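Local atomic coordinates of DNA-binding response regulator (Paenisporosarcina sp. TG-14, PDB entry 6JQS), a protein that probably binds DNA through a LuxR-type helix-turn-helix domain and regulates transcription in a spore-forming bacterium, as expected of a GerE protein. Residues L36-E40 / K41-N45; N45-S48 / N49-K53; G55-G58 / R59-I63; L64-L67 / R68-E71. All coordinates share one frame; numbering follows the deposited sequence.

Contact 1 of 4, residues L36-E40 / K41-N45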
loop_
_atom_site.group_PDB
_atom_site.type_symbol
_atom_site.label_atom_id
_atom_site.label_comp_id
_atom_site.label_asym_id
_atom_site.label_seq_id
_atom_site.Cartn_x
_atom_site.Cartn_y
_atom_site.Cartn_z
ATOM N N LEU A 36 -1.659 10.217 6.918
ATOM C CA LEU A 36 -2.955 10.202 6.165
ATOM C C LEU A 36 -4.148 10.467 7.107
ATOM O O LEU A 36 -5.254 10.645 6.606
ATOM C CB LEU A 36 -3.113 8.875 5.422
ATOM C CG LEU A 36 -1.999 8.512 4.433
ATOM C CD1 LEU A 36 -2.280 7.155 3.811
ATOM C CD2 LEU A 36 -1.838 9.556 3.336
ATOM N N LYS A 37 -3.914 10.513 8.413
ATOM C CA LYS A 37 -4.906 10.879 9.467
ATOM C C LYS A 37 -6.019 9.819 9.474
ATOM O O LYS A 37 -7.191 10.155 9.291
ATOM C CB LYS A 37 -5.369 12.335 9.293
ATOM C CG LYS A 37 -4.419 13.375 9.896
ATOM C CD LYS A 37 -4.967 14.797 9.968
ATOM C CE LYS A 37 -4.527 15.682 8.819
ATOM N NZ LYS A 37 -4.834 15.063 7.509
ATOM N N ILE A 38 -5.628 8.566 9.683
ATOM C CA ILE A 38 -6.544 7.394 9.787
ATOM C C ILE A 38 -5.959 6.484 10.856
ATOM O O ILE A 38 -4.787 6.690 11.217
ATOM C CB ILE A 38 -6.703 6.677 8.429
ATOM C CG1 ILE A 38 -5.385 6.072 7.931
ATOM C CG2 ILE A 38 -7.350 7.592 7.395
ATOM C CD1 ILE A 38 -5.564 5.253 6.656
ATOM N N SER A 39 -6.672 5.446 11.280
ATOM C CA SER A 39 -6.137 4.582 12.358
ATOM C C SER A 39 -5.099 3.634 11.758
ATOM O O SER A 39 -5.174 3.319 10.555
ATOM C CB SER A 39 -7.215 3.847 13.116
ATOM O OG SER A 39 -7.448 2.579 12.557
ATOM N N GLU A 40 -4.167 3.160 12.576
ATOM C CA GLU A 40 -3.147 2.194 12.089
ATOM C C GLU A 40 -3.831 0.868 11.736
ATOM O O GLU A 40 -3.356 0.184 10.828
ATOM C CB GLU A 40 -2.081 1.944 13.141
ATOM C CG GLU A 40 -0.970 1.073 12.604
ATOM C CD GLU A 40 0.214 0.943 13.531
ATOM O OE1 GLU A 40 0.225 1.665 14.561
ATOM O OE2 GLU A 40 1.124 0.136 13.202
ATOM N N LYS A 41 -4.909 0.510 12.437
ATOM C CA LYS A 41 -5.690 -0.731 12.163
ATOM C C LYS A 41 -6.241 -0.703 10.736
ATOM O O LYS A 41 -6.262 -1.806 10.084
ATOM C CB LYS A 41 -6.803 -0.915 13.198
ATOM C CG LYS A 41 -6.304 -1.299 14.577
ATOM C CD LYS A 41 -7.405 -1.433 15.609
ATOM C CE LYS A 41 -6.859 -1.367 17.018
ATOM N NZ LYS A 41 -7.881 -1.778 18.013
ATOM N N THR A 42 -6.681 0.471 10.286
ATOM C CA THR A 42 -7.293 0.681 8.951
ATOM C C THR A 42 -6.172 0.565 7.896
ATOM O O THR A 42 -6.426 -0.044 6.856
ATOM C CB THR A 42 -7.986 2.033 8.850
ATOM O OG1 THR A 42 -8.955 2.143 9.890
ATOM C CG2 THR A 42 -8.669 2.274 7.512
ATOM N N VAL A 43 -4.992 1.145 8.176
ATOM C CA VAL A 43 -3.792 1.044 7.285
ATOM C C VAL A 43 -3.467 -0.427 7.068
ATOM O O VAL A 43 -3.413 -0.873 5.899
ATOM C CB VAL A 43 -2.572 1.795 7.824
ATOM C CG1 VAL A 43 -1.313 1.493 7.008
ATOM C CG2 VAL A 43 -2.846 3.271 7.895
ATOM N N ARG A 44 -3.331 -1.183 8.150
ATOM C CA ARG A 44 -3.092 -2.657 8.093
ATOM C C ARG A 44 -4.161 -3.394 7.283
ATOM O O ARG A 44 -3.777 -4.310 6.480
ATOM C CB ARG A 44 -2.987 -3.209 9.516
ATOM C CG ARG A 44 -1.728 -2.783 10.253
ATOM C CD ARG A 44 -1.498 -3.775 11.375
ATOM N NE ARG A 44 -0.367 -3.422 12.201
ATOM C CZ ARG A 44 -0.410 -2.646 13.282
ATOM N NH1 ARG A 44 -1.547 -2.100 13.695
ATOM N NH2 ARG A 44 0.710 -2.414 13.947
ATOM N N ASN A 45 -5.449 -3.099 7.499
ATOM C CA ASN A 45 -6.571 -3.778 6.796
ATOM C C ASN A 45 -6.537 -3.403 5.310
ATOM O O ASN A 45 -6.851 -4.266 4.481
ATOM C CB ASN A 45 -7.924 -3.529 7.458
ATOM C CG ASN A 45 -8.037 -4.300 8.764
ATOM O OD1 ASN A 45 -7.616 -5.445 8.837
ATOM N ND2 ASN A 45 -8.582 -3.681 9.778
HETATM O O HOH W 1 -9.433 4.859 10.107
#
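Ser39 and Thr42 meet through their hydroxyls at the N-cap of helix 40-54, the point where the turn of the LuxR-type helix-turn-helix passes into its second helix, by family the recognition helix. Ser39 OG and Thr42 OG1 are hydrogen-bonded at 3.1 Å, and one water ties the same threonine hydroxyl to the backbone N of Ser39. The carbonyl oxygen Ser39 O takes the N-H of Val43 N at 3.2 Å, the first regular bond of the helix, with a weak second bond from Thr42 N. On the side facing the protein, Ile38 lays CD1 against Val43 CG2 at 3.6 Å, the two side chains crossing at about a right angle. With chi1 at 64°, Ile38 CG1 stands between its own N and carbonyl carbon, which carries CD1 toward the helix. Val43 is buried and also rests on Ile19 of helix 14-24, while Leu36 packs on that helix from the end of helix 29-36. Lys37, at positive phi, closes that preceding helix in a Schellman motif and turns the chain toward the cap.

Across the first turn of the helix, Glu40 and Arg44 form a salt bridge. The chain of Glu40 is extended, with CG anti to N (chi1 -174°). Its OE2, the oxygen that faces Arg44, is also hydrogen-bonded to the Thr29 hydroxyl of helix 29-36, so two partners hold it. Carboxylate and guanidinium planes are nearly parallel, 18° apart, with Glu40 OE2 over one guanidinium face, 2.7 Å from Arg44 NH2.

Contact 2 of 4, residues N45-S48 / N49-K53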
loop_
_atom_site.group_PDB
_atom_site.type_symbol
_atom_site.label_atom_id
_atom_site.label_comp_id
_atom_site.label_asym_id
_atom_site.label_seq_id
_atom_site.Cartn_x
_atom_site.Cartn_y
_atom_site.Cartn_z
ATOM N N ASN A 45 -5.449 -3.099 7.499
ATOM C CA ASN A 45 -6.571 -3.778 6.796
ATOM C C ASN A 45 -6.537 -3.403 5.310
ATOM O O ASN A 45 -6.851 -4.266 4.481
ATOM C CB ASN A 45 -7.924 -3.529 7.458
ATOM C CG ASN A 45 -8.037 -4.300 8.764
ATOM O OD1 ASN A 45 -7.616 -5.445 8.837
ATOM N ND2 ASN A 45 -8.582 -3.681 9.778
ATOM N N HIS A 46 -6.103 -2.207 4.969
ATOM C CA HIS A 46 -5.999 -1.811 3.535
ATOM C C HIS A 46 -4.911 -2.636 2.831
ATOM O O HIS A 46 -5.095 -3.051 1.674
ATOM C CB HIS A 46 -5.707 -0.322 3.438
ATOM C CG HIS A 46 -6.913 0.540 3.403
ATOM N ND1 HIS A 46 -7.144 1.518 4.371
ATOM C CD2 HIS A 46 -7.956 0.582 2.549
ATOM C CE1 HIS A 46 -8.276 2.120 4.095
ATOM N NE2 HIS A 46 -8.807 1.537 3.022
ATOM N N ILE A 47 -3.773 -2.758 3.489
ATOM C CA ILE A 47 -2.613 -3.546 3.043
ATOM C C ILE A 47 -3.092 -4.990 2.883
ATOM O O ILE A 47 -2.812 -5.604 1.810
ATOM C CB ILE A 47 -1.446 -3.379 4.033
ATOM C CG1 ILE A 47 -0.850 -1.970 3.970
ATOM C CG2 ILE A 47 -0.412 -4.460 3.797
ATOM C CD1 ILE A 47 0.071 -1.631 5.124
ATOM N N SER A 48 -3.786 -5.552 3.881
ATOM C CA SER A 48 -4.251 -6.966 3.782
ATOM C C SER A 48 -5.163 -7.139 2.590
ATOM O O SER A 48 -5.025 -8.172 1.858
ATOM C CB SER A 48 -4.918 -7.483 4.999
ATOM O OG SER A 48 -4.030 -7.372 6.083
ATOM N N ASN A 49 -6.071 -6.181 2.409
ATOM C CA ASN A 49 -7.040 -6.230 1.298
ATOM C C ASN A 49 -6.294 -6.212 -0.035
ATOM O O ASN A 49 -6.716 -6.926 -0.955
ATOM C CB ASN A 49 -8.018 -5.065 1.450
ATOM C CG ASN A 49 -9.313 -5.283 0.716
ATOM O OD1 ASN A 49 -9.802 -6.399 0.676
ATOM N ND2 ASN A 49 -9.864 -4.215 0.169
ATOM N N THR A 50 -5.264 -5.368 -0.190
ATOM C CA THR A 50 -4.535 -5.226 -1.499
ATOM C C THR A 50 -3.778 -6.531 -1.764
ATOM O O THR A 50 -3.760 -7.050 -2.883
ATOM C CB THR A 50 -3.597 -4.013 -1.475
ATOM O OG1 THR A 50 -4.412 -2.915 -1.101
ATOM C CG2 THR A 50 -2.946 -3.713 -2.812
ATOM N N ILE A 51 -3.140 -7.082 -0.726
ATOM C CA ILE A 51 -2.388 -8.359 -0.821
ATOM C C ILE A 51 -3.315 -9.413 -1.407
ATOM O O ILE A 51 -2.867 -10.192 -2.305
ATOM C CB ILE A 51 -1.798 -8.771 0.550
ATOM C CG1 ILE A 51 -0.584 -7.910 0.896
ATOM C CG2 ILE A 51 -1.467 -10.253 0.580
ATOM C CD1 ILE A 51 -0.259 -7.926 2.397
ATOM N N GLN A 52 -4.544 -9.471 -0.912
ATOM C CA GLN A 52 -5.534 -10.500 -1.332
ATOM C C GLN A 52 -5.997 -10.179 -2.760
ATOM O O GLN A 52 -6.026 -11.082 -3.571
ATOM C CB GLN A 52 -6.705 -10.572 -0.344
ATOM C CG GLN A 52 -6.291 -11.169 1.003
ATOM C CD GLN A 52 -5.758 -12.588 0.950
ATOM O OE1 GLN A 52 -4.545 -12.852 1.068
ATOM N NE2 GLN A 52 -6.682 -13.529 0.796
ATOM N N LYS A 53 -6.305 -8.925 -3.066
ATOM C CA LYS A 53 -6.742 -8.521 -4.441
ATOM C C LYS A 53 -5.659 -8.923 -5.459
ATOM O O LYS A 53 -5.982 -9.499 -6.489
ATOM C CB LYS A 53 -7.036 -7.024 -4.487
ATOM C CG LYS A 53 -8.306 -6.564 -3.790
ATOM C CD LYS A 53 -8.895 -5.281 -4.388
ATOM C CE LYS A 53 -9.801 -5.545 -5.584
ATOM N NZ LYS A 53 -9.475 -4.692 -6.761
#
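Ile47 and Ile51, one helical turn apart, cross obliquely on the face of helix 40-54 that looks into the protein. The touch is between methyl groups: Ile47 CG2 meets Ile51 CD1 at 3.7 Å. In Ile51, chi1 of -75° sets CG1 beside the backbone N and chi2 of 160° extends CD1, so the branch runs back along the helix and passes over the carbonyl oxygen of Ile47, with Ile51 CG1 only 3.3 Å from Ile47 O. The backbone Ile51 N donates to that same Ile47 O at 3.0 Å.

Thr50 is turned quite differently. Its OG1 swings back onto the carbonyl of the residue four before it and gives a hydrogen bond to His46 O at 2.9 Å. The backbone Thr50 N reaches His46 O at 3.0 Å from the opposite face of the carbonyl plane, so two donors grip one acceptor and the hydroxyl of a buried threonine is satisfied within the helix. A weak bond joins this hydroxyl to Glu16 as well, and the ring of His46 leans away onto Arg15 and Ile19 of helix 14-24.

On the solvent side, Ser48 OG bonds back to the carbonyl of Arg44, and Gln52 folds its CG over Ser48 O at 3.4 Å. Asn49 stands apart: its CB lies 3.3 Å from Asn45 O, its end leads away, and its side chain touches Glu16. Isoleucines and a threonine bonded to His46 O on the inner face, with polar residues outside, make the helix amphipathic; it is the helix expected to recognise DNA in the LuxR-family helix-turn-helix.

Contact 3 of 4, residues G55-G58 / R59-I63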
loop_
_atom_site.group_PDB
_atom_site.type_symbol
_atom_site.label_atom_id
_atom_site.label_comp_id
_atom_site.label_asym_id
_atom_site.label_seq_id
_atom_site.Cartn_x
_atom_site.Cartn_y
_atom_site.Cartn_z
ATOM N N GLY A 55 -3.342 -11.181 -5.262
ATOM C CA GLY A 55 -3.084 -12.628 -5.111
ATOM C C GLY A 55 -1.675 -12.944 -4.669
ATOM O O GLY A 55 -1.129 -13.976 -5.142
ATOM N N VAL A 56 -1.041 -12.078 -3.872
ATOM C CA VAL A 56 0.435 -12.157 -3.657
ATOM C C VAL A 56 0.630 -12.671 -2.227
ATOM O O VAL A 56 -0.368 -12.779 -1.498
ATOM C CB VAL A 56 1.160 -10.816 -3.918
ATOM C CG1 VAL A 56 1.159 -10.450 -5.397
ATOM C CG2 VAL A 56 0.593 -9.666 -3.110
ATOM N N SER A 57 1.857 -13.015 -1.892
ATOM C CA SER A 57 2.230 -13.747 -0.657
ATOM C C SER A 57 2.428 -12.804 0.543
ATOM O O SER A 57 2.478 -13.331 1.692
ATOM C CB SER A 57 3.460 -14.560 -0.933
ATOM O OG SER A 57 4.550 -13.729 -1.304
ATOM N N GLY A 58 2.530 -11.483 0.319
ATOM C CA GLY A 58 2.800 -10.474 1.367
ATOM C C GLY A 58 3.127 -9.093 0.826
ATOM O O GLY A 58 2.986 -8.887 -0.425
ATOM N N ARG A 59 3.598 -8.180 1.706
ATOM C CA ARG A 59 3.724 -6.734 1.394
ATOM C C ARG A 59 4.785 -6.520 0.336
ATOM O O ARG A 59 4.556 -5.678 -0.524
ATOM C CB ARG A 59 4.212 -5.875 2.549
ATOM C CG ARG A 59 3.234 -5.818 3.692
ATOM C CD ARG A 59 3.641 -4.740 4.662
ATOM N NE ARG A 59 2.637 -4.832 5.702
ATOM C CZ ARG A 59 2.727 -4.238 6.869
ATOM N NH1 ARG A 59 3.784 -3.493 7.141
ATOM N NH2 ARG A 59 1.746 -4.385 7.744
ATOM N N SER A 60 5.920 -7.217 0.447
ATOM C CA SER A 60 7.053 -7.052 -0.503
ATOM C C SER A 60 6.573 -7.369 -1.929
ATOM O O SER A 60 6.710 -6.511 -2.816
ATOM C CB SER A 60 8.278 -7.894 -0.121
ATOM O OG SER A 60 9.333 -7.611 -1.064
ATOM N N GLN A 61 5.919 -8.519 -2.108
ATOM C CA GLN A 61 5.404 -8.952 -3.432
ATOM C C GLN A 61 4.253 -8.020 -3.858
ATOM O O GLN A 61 4.121 -7.813 -5.072
ATOM C CB GLN A 61 5.018 -10.451 -3.427
ATOM C CG GLN A 61 6.188 -11.447 -3.583
ATOM C CD GLN A 61 7.000 -11.187 -4.839
ATOM O OE1 GLN A 61 6.465 -11.079 -5.939
ATOM N NE2 GLN A 61 8.302 -11.005 -4.697
ATOM N N ALA A 62 3.435 -7.471 -2.938
ATOM C CA ALA A 62 2.400 -6.440 -3.266
ATOM C C ALA A 62 3.076 -5.211 -3.901
ATOM O O ALA A 62 2.656 -4.825 -4.982
ATOM C CB ALA A 62 1.569 -6.031 -2.078
ATOM N N ILE A 63 4.072 -4.626 -3.236
ATOM C CA ILE A 63 4.888 -3.483 -3.765
ATOM C C ILE A 63 5.386 -3.822 -5.179
ATOM O O ILE A 63 5.188 -2.995 -6.050
ATOM C CB ILE A 63 6.032 -3.109 -2.792
ATOM C CG1 ILE A 63 5.447 -2.597 -1.478
ATOM C CG2 ILE A 63 6.996 -2.092 -3.390
ATOM C CD1 ILE A 63 6.368 -2.593 -0.263
HETATM O O HOH W 2 5.743 -10.726 -0.137
#
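Val56 packs against Gln61 and Ala62 where the loop between helices 40-54 and 59-68 runs into the last helix of the LuxR-type DNA-binding domain. The tight part lies on the inner side. Val56 CG2 reaches the backbone N of Ala62 at 3.6 Å and the methyl Ala62 CB at 3.9 Å. With CG1 anti to the carbonyl carbon (chi1 -69°), CG2 is left between the valine's own N and carbonyl carbon, directed at the first turn of the helix. Val56 CB also meets Gln61 CB at 3.9 Å, so one small side chain covers two successive helical residues. Ala62 is buried; around it stand Phe20 of helix 14-24 and Ile51 and Leu54 of helix 40-54, which makes this first turn a junction of three helices. The extended chain of Arg59 runs away from the loop and lies on Ile47 of helix 40-54.

The outer side is looser and wetter. Ser57 OG lies 3.6 Å from the aliphatic Gln61 CG, a contact without a direct polar bond. A water accepts the N-H of Gln61 N at 3.0 Å and makes a weak, long bond to the hydroxyl of Ser57, so the serine reaches the helix end through solvent. The amide of Gln61 leads away from the loop after a bend at chi2 (-56°) and comes to lie near Arg68.

Gly58 holds the N-cap position without a side chain to cap with, and its contribution is from the backbone: Gly58 O, with the donor in its carbonyl plane, accepts the N-H of Ala62 N at 2.9 Å.

Contact 4 of 4, residues L64-L67 / R68-E71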
loop_
_atom_site.group_PDB
_atom_site.type_symbol
_atom_site.label_atom_id
_atom_site.label_comp_id
_atom_site.label_asym_id
_atom_site.label_seq_id
_atom_site.Cartn_x
_atom_site.Cartn_y
_atom_site.Cartn_z
ATOM N N LEU A 64 6.050 -4.960 -5.367
ATOM C CA LEU A 64 6.699 -5.315 -6.654
ATOM C C LEU A 64 5.592 -5.471 -7.694
ATOM O O LEU A 64 5.812 -5.012 -8.847
ATOM C CB LEU A 64 7.572 -6.565 -6.521
ATOM C CG LEU A 64 8.760 -6.429 -5.552
ATOM C CD1 LEU A 64 9.413 -7.761 -5.323
ATOM C CD2 LEU A 64 9.786 -5.418 -6.052
ATOM N N GLU A 65 4.437 -6.054 -7.337
ATOM C CA GLU A 65 3.295 -6.193 -8.299
ATOM C C GLU A 65 2.799 -4.829 -8.777
ATOM O O GLU A 65 2.642 -4.647 -10.035
ATOM C CB GLU A 65 2.145 -7.025 -7.727
ATOM C CG GLU A 65 2.385 -8.499 -7.915
ATOM C CD GLU A 65 2.429 -8.975 -9.364
ATOM O OE1 GLU A 65 1.371 -8.896 -10.063
ATOM O OE2 GLU A 65 3.502 -9.405 -9.797
ATOM N N LEU A 66 2.679 -3.885 -7.851
ATOM C CA LEU A 66 2.157 -2.520 -8.108
ATOM C C LEU A 66 3.235 -1.689 -8.844
ATOM O O LEU A 66 2.844 -0.889 -9.698
ATOM C CB LEU A 66 1.702 -1.866 -6.812
ATOM C CG LEU A 66 0.540 -2.539 -6.072
ATOM C CD1 LEU A 66 0.350 -1.899 -4.716
ATOM C CD2 LEU A 66 -0.728 -2.462 -6.899
ATOM N N LEU A 67 4.533 -1.880 -8.588
ATOM C CA LEU A 67 5.610 -1.295 -9.467
ATOM C C LEU A 67 5.496 -1.893 -10.874
ATOM O O LEU A 67 5.584 -1.106 -11.856
ATOM C CB LEU A 67 7.015 -1.543 -8.897
ATOM C CG LEU A 67 7.357 -0.785 -7.617
ATOM C CD1 LEU A 67 8.515 -1.442 -6.893
ATOM C CD2 LEU A 67 7.629 0.703 -7.911
ATOM N N ARG A 68 5.287 -3.203 -11.023
ATOM C CA ARG A 68 5.191 -3.846 -12.368
ATOM C C ARG A 68 3.969 -3.322 -13.130
ATOM O O ARG A 68 4.013 -3.279 -14.359
ATOM C CB ARG A 68 5.020 -5.358 -12.242
ATOM C CG ARG A 68 6.305 -6.095 -11.929
ATOM C CD ARG A 68 6.029 -7.476 -11.401
ATOM N NE ARG A 68 7.261 -8.007 -10.870
ATOM C CZ ARG A 68 7.363 -8.758 -9.752
ATOM N NH1 ARG A 68 6.317 -9.076 -9.025
ATOM N NH2 ARG A 68 8.543 -9.166 -9.343
ATOM N N LEU A 69 2.914 -2.939 -12.420
ATOM C CA LEU A 69 1.638 -2.459 -13.030
ATOM C C LEU A 69 1.676 -0.954 -13.311
ATOM O O LEU A 69 0.656 -0.453 -13.785
ATOM C CB LEU A 69 0.465 -2.730 -12.085
ATOM C CG LEU A 69 -0.025 -4.174 -11.986
ATOM C CD1 LEU A 69 -1.078 -4.280 -10.896
ATOM C CD2 LEU A 69 -0.589 -4.680 -13.291
ATOM N N GLY A 70 2.729 -0.247 -12.913
ATOM C CA GLY A 70 2.874 1.209 -13.098
ATOM C C GLY A 70 2.098 2.024 -12.076
ATOM O O GLY A 70 2.017 3.235 -12.261
ATOM N N GLU A 71 1.623 1.418 -10.976
ATOM C CA GLU A 71 0.833 2.124 -9.943
ATOM C C GLU A 71 1.679 2.885 -8.929
ATOM O O GLU A 71 1.116 3.759 -8.236
ATOM C CB GLU A 71 -0.048 1.126 -9.180
ATOM C CG GLU A 71 -1.212 0.665 -10.000
ATOM C CD GLU A 71 -2.236 1.747 -10.361
ATOM O OE1 GLU A 71 -3.119 1.447 -11.184
ATOM O OE2 GLU A 71 -2.139 2.898 -9.857
#
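Glu65 and Arg68 form the charged pair of this helix end, three residues apart. Arg68 NH1 donates to Glu65 OE2 at 2.9 Å, meeting the oxygen on its anti side, with an N-H...O angle of 143°. The carboxylate and guanidinium planes stand 50° apart, so this is a single slanted bond and not a paired, flat one. A bend of Glu65 at chi2 (-64°) curls its carboxylate toward the arginine, whose chain runs extended from CG to NE.

Aliphatic carbon also covers the guanidinium: Leu64 CB lies over one of its faces, offset toward the rim and 3.8 Å from Arg68 NH1. Elsewhere the touches are lighter: Leu66 CB rests near Glu71 CB at 4.2 Å, and Leu66 CD2 is within 4.4 Å of Leu69 CD1.

Backbone bonds close the helix. Arg68 N and Leu69 N still bond four residues back, to Leu64 O and Glu65 O. Gly70 then takes positive phi, and the helix ends in a Schellman motif: Glu71 N reaches five residues back to Leu66 O at 2.9 Å, almost in line with the carbonyl, whereas Gly70 N meets Leu67 O at 3.2 Å from above its plane.

Beyond this turn Glu71 leads its carboxylate away to a salt bridge with Arg17 of helix 14-24 and a hydrogen bond with Ser10. Leu66 packs on Leu12 and Leu72, and Leu67 on Leu74, so the end of helix 59-68 is joined to the first helix and to the segments near both chain termini.

How the contacts relate
The four contacts follow one another along the second half of this small, all-helical domain. Contacts 1 and 2 share Asn45 and both lie on helix 40-54, their centres about 12 Å apart. Contact 3 covers the turn into helix 59-68, and contact 4 the end of that helix. Contacts 2 and 3 are the nearest pair, with centres about 9 Å apart, and they touch where Ile47 and Ile51 pack against Gly58 and Arg59. Contacts 1 and 4, with centres about 22 Å apart, lie on opposite sides of the chain's centre. Together they trace the start and body of the probable recognition helix, then the helix that packs against its C-terminal half through Ile47, Thr50 and Ile51.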